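Local coordinates for dehydrogenase (Thermotoga maritima, PDB 3EZY) that catalyses the NAD(+)-dependent oxidation of myo-inositol to scyllo-inosose, probably in myo-inositol breakdown, with no activity on scyllo-inositol, at the interface of chains A and B. Coordinates in Å, arbitrary orientation; residue numbers count along the deposited sequence, not the author numbering. Chains: chain A/B, Dehydrogenase.

The interface of chains A and B. Residues chain A 149, 153, 228, 235, 238, 240; chain B 147, 242, 244, 249.
A:Arg153 meets B:Phe244 and B:Glu242 where strands 145-153 and 238-245 of two copies of the enzyme face each other across a two-fold interface, a sheet-to-sheet contact consistent with oligomer assembly. From CB the A:Arg153 chain runs extended through CG to NE, CG lying anti to the carbonyl carbon (chi1 -43°), which carries it alongside the aromatic ring in the opposite sense. A:Arg153 CD sits over the middle of the B:Phe244 face, 3.7 Å from the ring centroid, a CH-pi contact. NE and CZ continue across the same ring, and the guanidinium is stacked on it, the planes 11° apart, with A:Arg153 CZ 3.6 Å from B:Phe244 CG. At the tip both terminal nitrogens close on one carboxylate oxygen: A:Arg153 NH1 reaches B:Glu242 OE2 at 2.9 Å, nearly along its C-O axis, while NH2 meets the same atom on the syn side. Both also bond within chain A, NH1 to the A:Tyr235 hydroxyl and NH2 to A:Asp228 OD1, which helps fix the rotation of the guanidinium.

B:Glu242 stretches out to present both oxygens to three arginines. A:Arg240 approaches tip to tip and grips it end-on, NH1 to OE1 and NH2 to OE2. A:Arg149 NH2 bonds B:Glu242 OE1 at 2.9 Å, from the face opposite A:Arg240 NH1. So many positive groups would be expected to hold this carboxylate ionised. An alanine in place of A:Arg153 would probably leave B:Glu242 OE2 short of two donors and open a gap against the B:Phe244 face.

A:Asp238 positions A:Arg240 from behind and also meets chain B itself: A:Asp238 OD1 takes A:Arg240 NE through its syn lone pair in a nearly straight bond (2.8 Å, 174° at H). B:Arg249, bent at chi3, brings NH1 to A:Asp238 OD2 at 3.2 Å from above the carboxylate plane, a salt bridge across the interface, while the A:Tyr235 hydroxyl uses that oxygen's anti lone pair.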
# COMPACT_ATOMS: atom_id res chain seq x y z
N ARG A 149 7.93 -2.00 -18.83
CA ARG A 149 8.85 -1.17 -18.06
C ARG A 149 9.66 -2.00 -17.07
O ARG A 149 9.08 -2.77 -16.28
CB ARG A 149 8.06 -0.16 -17.27
CG ARG A 149 8.92 0.70 -16.39
CD ARG A 149 8.84 0.36 -14.90
NE ARG A 149 9.66 1.30 -14.12
CZ ARG A 149 9.19 2.39 -13.49
NH1 ARG A 149 7.88 2.70 -13.56
NH2 ARG A 149 10.04 3.19 -12.81
N ARG A 153 18.16 -1.31 -10.42
CA ARG A 153 19.21 -0.52 -9.77
C ARG A 153 19.82 -1.36 -8.63
O ARG A 153 19.09 -2.05 -7.89
CB ARG A 153 18.63 0.80 -9.22
CG ARG A 153 17.66 1.51 -10.15
CD ARG A 153 17.11 2.84 -9.58
NE ARG A 153 16.38 3.56 -10.62
CZ ARG A 153 15.21 4.15 -10.46
NH1 ARG A 153 14.59 4.19 -9.26
NH2 ARG A 153 14.65 4.73 -11.53
N ASP A 228 15.45 1.02 -17.38
CA ASP A 228 16.43 1.96 -16.83
C ASP A 228 17.29 1.33 -15.73
O ASP A 228 16.77 0.51 -14.94
CB ASP A 228 15.78 3.30 -16.38
CG ASP A 228 14.98 3.17 -15.12
OD1 ASP A 228 15.48 3.58 -14.04
OD2 ASP A 228 13.85 2.64 -15.22
N TYR A 235 18.78 3.27 -1.34
CA TYR A 235 17.77 2.58 -0.57
C TYR A 235 17.80 1.07 -0.72
O TYR A 235 16.97 0.38 -0.10
CB TYR A 235 16.35 3.13 -0.85
CG TYR A 235 16.00 3.22 -2.34
CD1 TYR A 235 15.31 2.19 -2.96
CD2 TYR A 235 16.34 4.34 -3.10
CE1 TYR A 235 14.95 2.26 -4.33
CE2 TYR A 235 16.03 4.41 -4.47
CZ TYR A 235 15.32 3.37 -5.07
OH TYR A 235 15.00 3.46 -6.43
N ASP A 238 16.49 -2.02 -6.35
CA ASP A 238 15.23 -1.61 -6.91
C ASP A 238 15.11 -2.33 -8.22
O ASP A 238 15.72 -1.91 -9.20
CB ASP A 238 15.21 -0.10 -7.17
CG ASP A 238 13.81 0.42 -7.43
OD1 ASP A 238 12.91 -0.37 -7.80
OD2 ASP A 238 13.59 1.64 -7.27
N ARG A 240 11.99 -3.50 -10.46
CA ARG A 240 10.57 -3.60 -10.68
C ARG A 240 10.29 -3.97 -12.09
O ARG A 240 11.05 -3.63 -12.98
CB ARG A 240 9.88 -2.26 -10.36
CG ARG A 240 9.76 -2.00 -8.84
CD ARG A 240 9.27 -0.60 -8.60
NE ARG A 240 10.37 0.33 -8.71
CZ ARG A 240 10.31 1.54 -9.27
NH1 ARG A 240 9.20 1.94 -9.84
NH2 ARG A 240 11.38 2.35 -9.29
N VAL B 147 17.26 10.14 -12.76
CA VAL B 147 16.32 9.57 -13.73
C VAL B 147 14.90 9.96 -13.42
O VAL B 147 14.42 9.75 -12.30
CB VAL B 147 16.36 8.01 -13.76
CG1 VAL B 147 15.47 7.45 -14.92
CG2 VAL B 147 17.78 7.54 -13.91
N GLU B 242 7.93 9.60 -11.29
CA GLU B 242 8.95 9.19 -10.34
C GLU B 242 10.25 9.97 -10.62
O GLU B 242 10.59 10.26 -11.78
CB GLU B 242 9.19 7.66 -10.43
CG GLU B 242 10.45 7.16 -9.70
CD GLU B 242 10.82 5.71 -10.07
OE1 GLU B 242 9.90 4.95 -10.49
OE2 GLU B 242 12.04 5.38 -9.95
N PHE B 244 14.34 9.72 -9.36
CA PHE B 244 15.32 8.94 -8.63
C PHE B 244 16.59 9.77 -8.63
O PHE B 244 17.00 10.32 -9.67
CB PHE B 244 15.56 7.64 -9.38
CG PHE B 244 16.86 6.95 -9.00
CD1 PHE B 244 16.99 6.38 -7.75
CD2 PHE B 244 17.95 6.90 -9.91
CE1 PHE B 244 18.19 5.73 -7.35
CE2 PHE B 244 19.16 6.28 -9.54
CZ PHE B 244 19.28 5.68 -8.25
N ARG B 249 14.43 8.11 -3.81
CA ARG B 249 13.43 8.06 -4.86
C ARG B 249 12.14 8.75 -4.37
O ARG B 249 11.80 8.67 -3.20
CB ARG B 249 13.15 6.58 -5.20
CG ARG B 249 12.26 6.37 -6.43
CD ARG B 249 11.80 4.91 -6.55
NE ARG B 249 10.67 4.63 -5.67
CZ ARG B 249 10.24 3.41 -5.35
NH1 ARG B 249 10.86 2.33 -5.78
NH2 ARG B 249 9.18 3.28 -4.56